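Local coordinates for CBS domain-containing protein CBSX2 (Arabidopsis thaliana, PDB 3SL7) that probably acts as a chloroplast redox regulator, a CBS-pair protein that modulates the thioredoxin system and thereby plant development, at residues T38-V52 / F129-L141. Sequence-based numbering, arbitrary orientation.
With ACT (acetate ion), chain C.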
loop_
_atom_site.group_PDB
_atom_site.type_symbol
_atom_site.label_atom_id
_atom_site.label_comp_id
_atom_site.label_asym_id
_atom_site.label_seq_id
_atom_site.Cartn_x
_atom_site.Cartn_y
_atom_site.Cartn_z
ATOM N N THR A 38 -1.870 -2.055 4.294
ATOM C CA THR A 38 -3.262 -2.480 4.295
ATOM C C THR A 38 -3.450 -3.806 5.016
ATOM O O THR A 38 -4.575 -4.270 5.183
ATOM C CB THR A 38 -3.801 -2.625 2.875
ATOM O OG1 THR A 38 -3.091 -3.678 2.211
ATOM C CG2 THR A 38 -3.633 -1.313 2.113
ATOM N N GLY A 39 -2.345 -4.424 5.431
ATOM C CA GLY A 39 -2.430 -5.676 6.148
ATOM C C GLY A 39 -1.304 -5.798 7.144
ATOM O O GLY A 39 -0.271 -5.145 7.009
ATOM N N LEU A 40 -1.514 -6.637 8.149
ATOM C CA LEU A 40 -0.560 -6.783 9.242
ATOM C C LEU A 40 -0.441 -8.233 9.641
ATOM O O LEU A 40 -1.458 -8.922 9.777
ATOM C CB LEU A 40 -1.063 -6.022 10.468
ATOM C CG LEU A 40 -1.282 -4.517 10.363
ATOM C CD1 LEU A 40 -2.264 -4.074 11.445
ATOM C CD2 LEU A 40 0.039 -3.779 10.487
ATOM N N PRO A 41 0.797 -8.703 9.856
ATOM C CA PRO A 41 0.955 -10.020 10.461
ATOM C C PRO A 41 0.566 -9.931 11.922
ATOM O O PRO A 41 0.789 -8.904 12.569
ATOM C CB PRO A 41 2.464 -10.298 10.324
ATOM C CG PRO A 41 3.095 -8.970 10.163
ATOM C CD PRO A 41 2.088 -8.094 9.481
ATOM N N VAL A 42 -0.036 -10.993 12.437
ATOM C CA VAL A 42 -0.371 -11.053 13.846
ATOM C C VAL A 42 0.551 -12.048 14.532
ATOM O O VAL A 42 0.674 -13.192 14.090
ATOM C CB VAL A 42 -1.836 -11.484 14.039
ATOM C CG1 VAL A 42 -2.277 -11.281 15.492
ATOM C CG2 VAL A 42 -2.755 -10.678 13.077
ATOM N N ILE A 43 1.209 -11.609 15.596
ATOM C CA ILE A 43 2.087 -12.473 16.369
ATOM C C ILE A 43 1.564 -12.612 17.791
ATOM O O ILE A 43 0.680 -11.856 18.203
ATOM C CB ILE A 43 3.506 -11.885 16.453
ATOM C CG1 ILE A 43 3.447 -10.460 17.024
ATOM C CG2 ILE A 43 4.152 -11.880 15.086
ATOM C CD1 ILE A 43 4.783 -9.938 17.504
ATOM N N ASP A 44 2.098 -13.577 18.539
ATOM C CA ASP A 44 1.842 -13.619 19.966
ATOM C C ASP A 44 2.999 -12.960 20.687
ATOM O O ASP A 44 3.909 -12.417 20.055
ATOM C CB ASP A 44 1.591 -15.039 20.477
ATOM C CG ASP A 44 2.817 -15.936 20.379
ATOM O OD1 ASP A 44 3.937 -15.427 20.140
ATOM O OD2 ASP A 44 2.657 -17.165 20.566
ATOM N N ASP A 45 2.969 -13.020 22.011
ATOM C CA ASP A 45 3.959 -12.340 22.838
ATOM C C ASP A 45 5.407 -12.758 22.534
ATOM O O ASP A 45 6.346 -12.008 22.810
ATOM C CB ASP A 45 3.622 -12.527 24.326
ATOM C CG ASP A 45 2.330 -11.816 24.732
ATOM O OD1 ASP A 45 1.916 -10.867 24.029
ATOM O OD2 ASP A 45 1.733 -12.201 25.762
ATOM N N ASN A 46 5.588 -13.943 21.955
ATOM C CA ASN A 46 6.927 -14.461 21.665
ATOM C C ASN A 46 7.309 -14.370 20.187
ATOM O O ASN A 46 8.254 -15.012 19.740
ATOM C CB ASN A 46 7.075 -15.911 22.144
ATOM C CG ASN A 46 6.728 -16.080 23.607
ATOM O OD1 ASN A 46 5.888 -16.906 23.960
ATOM N ND2 ASN A 46 7.370 -15.294 24.469
ATOM N N TRP A 47 6.561 -13.572 19.435
ATOM C CA TRP A 47 6.834 -13.361 18.018
ATOM C C TRP A 47 6.518 -14.565 17.145
ATOM O O TRP A 47 6.877 -14.596 15.974
ATOM C CB TRP A 47 8.273 -12.873 17.798
ATOM C CG TRP A 47 8.310 -11.403 17.856
ATOM C CD1 TRP A 47 8.291 -10.628 18.976
ATOM C CD2 TRP A 47 8.296 -10.509 16.746
ATOM N NE1 TRP A 47 8.287 -9.300 18.630
ATOM C CE2 TRP A 47 8.288 -9.200 17.264
ATOM C CE3 TRP A 47 8.303 -10.687 15.362
ATOM C CZ2 TRP A 47 8.289 -8.074 16.449
ATOM C CZ3 TRP A 47 8.294 -9.566 14.551
ATOM C CH2 TRP A 47 8.290 -8.276 15.099
ATOM N N THR A 48 5.819 -15.542 17.713
ATOM C CA THR A 48 5.264 -16.615 16.902
ATOM C C THR A 48 4.183 -16.035 16.005
ATOM O O THR A 48 3.290 -15.314 16.476
ATOM C CB THR A 48 4.671 -17.726 17.766
ATOM O OG1 THR A 48 5.683 -18.206 18.658
ATOM C CG2 THR A 48 4.181 -18.873 16.888
ATOM N N LEU A 49 4.270 -16.329 14.711
ATOM C CA LEU A 49 3.277 -15.856 13.753
ATOM C C LEU A 49 1.999 -16.646 13.996
ATOM O O LEU A 49 2.009 -17.873 13.941
ATOM C CB LEU A 49 3.796 -16.079 12.333
ATOM C CG LEU A 49 3.096 -15.506 11.096
ATOM C CD1 LEU A 49 2.019 -16.427 10.623
ATOM C CD2 LEU A 49 2.556 -14.115 11.365
ATOM N N VAL A 50 0.905 -15.959 14.313
ATOM C CA VAL A 50 -0.347 -16.660 14.597
ATOM C C VAL A 50 -1.451 -16.369 13.579
ATOM O O VAL A 50 -2.450 -17.088 13.507
ATOM C CB VAL A 50 -0.854 -16.379 16.025
ATOM C CG1 VAL A 50 0.224 -16.729 17.040
ATOM C CG2 VAL A 50 -1.307 -14.917 16.169
ATOM N N GLY A 51 -1.264 -15.321 12.788
ATOM C CA GLY A 51 -2.260 -14.951 11.808
ATOM C C GLY A 51 -1.895 -13.713 11.033
ATOM O O GLY A 51 -0.803 -13.168 11.167
ATOM N N VAL A 52 -2.819 -13.295 10.183
ATOM C CA VAL A 52 -2.680 -12.065 9.428
ATOM C C VAL A 52 -4.034 -11.376 9.469
ATOM O O VAL A 52 -5.068 -12.030 9.620
ATOM C CB VAL A 52 -2.278 -12.336 7.955
ATOM C CG1 VAL A 52 -0.899 -13.035 7.892
ATOM C CG2 VAL A 52 -3.332 -13.188 7.265
ATOM N N PHE A 129 -4.305 -12.321 1.354
ATOM C CA PHE A 129 -3.423 -11.389 2.037
ATOM C C PHE A 129 -2.378 -10.776 1.096
ATOM O O PHE A 129 -1.880 -9.684 1.354
ATOM C CB PHE A 129 -2.758 -12.088 3.217
ATOM C CG PHE A 129 -2.145 -11.151 4.206
ATOM C CD1 PHE A 129 -2.903 -10.136 4.778
ATOM C CD2 PHE A 129 -0.825 -11.296 4.587
ATOM C CE1 PHE A 129 -2.346 -9.269 5.697
ATOM C CE2 PHE A 129 -0.251 -10.434 5.508
ATOM C CZ PHE A 129 -1.013 -9.413 6.065
ATOM N N ARG A 130 -2.054 -11.476 0.008
ATOM C CA ARG A 130 -1.105 -10.963 -0.989
ATOM C C ARG A 130 0.274 -10.607 -0.415
ATOM O O ARG A 130 1.014 -9.805 -0.984
ATOM C CB ARG A 130 -1.685 -9.742 -1.690
ATOM C CG ARG A 130 -2.964 -10.020 -2.471
ATOM C CD ARG A 130 -2.677 -10.721 -3.792
ATOM N NE ARG A 130 -2.623 -9.773 -4.902
ATOM C CZ ARG A 130 -3.680 -9.420 -5.626
ATOM N NH1 ARG A 130 -4.870 -9.940 -5.359
ATOM N NH2 ARG A 130 -3.549 -8.551 -6.619
ATOM N N ARG A 131 0.592 -11.175 0.735
ATOM C CA ARG A 131 1.946 -11.143 1.279
ATOM C C ARG A 131 2.164 -12.507 1.898
ATOM O O ARG A 131 1.200 -13.194 2.216
ATOM C CB ARG A 131 2.078 -10.080 2.365
ATOM C CG ARG A 131 1.490 -8.739 2.010
ATOM C CD ARG A 131 1.267 -7.932 3.276
ATOM N NE ARG A 131 0.783 -6.585 3.000
ATOM C CZ ARG A 131 -0.500 -6.260 2.856
ATOM N NH1 ARG A 131 -1.442 -7.187 2.947
ATOM N NH2 ARG A 131 -0.840 -5.003 2.617
ATOM N N LEU A 132 3.423 -12.895 2.074
ATOM C CA LEU A 132 3.751 -14.146 2.725
ATOM C C LEU A 132 4.630 -13.842 3.913
ATOM O O LEU A 132 5.745 -13.373 3.745
ATOM C CB LEU A 132 4.485 -15.085 1.770
ATOM C CG LEU A 132 3.666 -15.515 0.558
ATOM C CD1 LEU A 132 4.567 -16.168 -0.495
ATOM C CD2 LEU A 132 2.563 -16.465 0.992
ATOM N N PRO A 133 4.107 -14.072 5.124
ATOM C CA PRO A 133 4.977 -13.949 6.288
ATOM C C PRO A 133 6.140 -14.925 6.104
ATOM O O PRO A 133 5.951 -16.005 5.540
ATOM C CB PRO A 133 4.084 -14.398 7.444
ATOM C CG PRO A 133 2.674 -14.129 6.969
ATOM C CD PRO A 133 2.726 -14.431 5.486
ATOM N N VAL A 134 7.325 -14.546 6.548
ATOM C CA VAL A 134 8.467 -15.466 6.502
ATOM C C VAL A 134 8.765 -15.857 7.934
ATOM O O VAL A 134 8.910 -14.994 8.805
ATOM C CB VAL A 134 9.697 -14.814 5.865
ATOM C CG1 VAL A 134 10.790 -15.870 5.585
ATOM C CG2 VAL A 134 9.305 -14.108 4.582
ATOM N N VAL A 135 8.827 -17.160 8.185
ATOM C CA VAL A 135 9.116 -17.655 9.514
ATOM C C VAL A 135 10.431 -18.432 9.580
ATOM O O VAL A 135 10.969 -18.882 8.561
ATOM C CB VAL A 135 7.966 -18.539 10.038
ATOM C CG1 VAL A 135 6.654 -17.737 10.075
ATOM C CG2 VAL A 135 7.808 -19.771 9.167
ATOM N N ASP A 136 10.951 -18.576 10.792
ATOM C CA ASP A 136 12.105 -19.421 11.036
ATOM C C ASP A 136 11.660 -20.794 11.501
ATOM O O ASP A 136 10.480 -21.089 11.484
ATOM C CB ASP A 136 13.045 -18.788 12.058
ATOM C CG ASP A 136 12.435 -18.687 13.443
ATOM O OD1 ASP A 136 11.382 -19.312 13.728
ATOM O OD2 ASP A 136 13.033 -17.969 14.261
ATOM N N ALA A 137 12.612 -21.628 11.925
ATOM C CA ALA A 137 12.324 -23.031 12.192
ATOM C C ALA A 137 11.434 -23.170 13.415
ATOM O O ALA A 137 10.807 -24.206 13.626
ATOM C CB ALA A 137 13.624 -23.814 12.385
ATOM N N ASP A 138 11.400 -22.108 14.212
ATOM C CA ASP A 138 10.542 -22.020 15.385
ATOM C C ASP A 138 9.209 -21.333 15.116
ATOM O O ASP A 138 8.466 -21.058 16.048
ATOM C CB ASP A 138 11.248 -21.238 16.477
ATOM C CG ASP A 138 12.254 -22.065 17.205
ATOM O OD1 ASP A 138 11.985 -23.272 17.383
ATOM O OD2 ASP A 138 13.310 -21.513 17.581
ATOM N N GLY A 139 8.912 -21.028 13.860
ATOM C CA GLY A 139 7.636 -20.412 13.531
ATOM C C GLY A 139 7.567 -18.950 13.932
ATOM O O GLY A 139 6.507 -18.336 13.875
ATOM N N LYS A 140 8.701 -18.385 14.331
ATOM C CA LYS A 140 8.792 -16.954 14.622
ATOM C C LYS A 140 8.797 -16.131 13.341
ATOM O O LYS A 140 9.449 -16.487 12.365
ATOM C CB LYS A 140 10.062 -16.631 15.414
ATOM C CG LYS A 140 10.240 -17.431 16.690
ATOM C CD LYS A 140 8.985 -17.411 17.545
ATOM C CE LYS A 140 9.241 -18.050 18.904
ATOM N NZ LYS A 140 10.272 -17.289 19.665
ATOM N N LEU A 141 8.072 -15.016 13.355
ATOM C CA LEU A 141 8.037 -14.110 12.221
ATOM C C LEU A 141 9.399 -13.452 12.046
ATOM O O LEU A 141 9.868 -12.769 12.949
ATOM C CB LEU A 141 6.999 -13.025 12.481
ATOM C CG LEU A 141 6.839 -12.010 11.366
ATOM C CD1 LEU A 141 6.399 -12.743 10.115
ATOM C CD2 LEU A 141 5.810 -10.944 11.770
HETATM C C ACT C . 3.484 -4.585 3.588
HETATM O O ACT C . 2.999 -4.147 2.525
HETATM O OXT ACT C . 2.750 -5.372 4.220
HETATM C CH3 ACT C . 4.858 -4.202 4.067
HETATM O O HOH W 1 0.311 -2.662 2.322
HETATM O O HOH W 2 7.468 -20.556 18.645
HETATM O O HOH W 3 4.268 -19.593 13.439
#
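Strands 49-52 and 131-135 run antiparallel with their axes 9.2 Å apart, and the backbones bridge once, Thr-48 with Lys-140. Two hydrogen bonds make the bridge, Leu-49 N to Gly-139 O and the shorter Leu-141 N to Trp-47 O (2.9 Å). Beside it Lys-140 brings NZ in the carbonyl plane onto Asn-46 O at 3.0 Å. Leu-141 pushes CD2 against Pro-41 CB and Ile-43 CG2, while Leu-49 CG meets Pro-133 CB across the interface. The hairpins, one from each CBS domain, pack their sheets against each other as in a CBS pair; each sheet also takes a short strand from the other half of the chain. At the other end, Val-52 sets CB over the centre of the Phe-129 ring, a CH-pi contact 3.5 Å from the centroid, and Arg-131 NH1 lies over the opposite face, toward the rim. With its chain stretched out (chi3 176°), Arg-131 reaches Thr-38, where NH2 donates in plane to OG1 (2.6 Å) and also to a water held by Thr-38 N. Arg-131 NE makes weak hydrogen bonds to an acetate that was probably picked up during crystallisation. An alanine in place of Arg-131 is likely to leave Thr-38 OG1 without this donor and take away the NH1 that lies against one face of the Phe-129 ring.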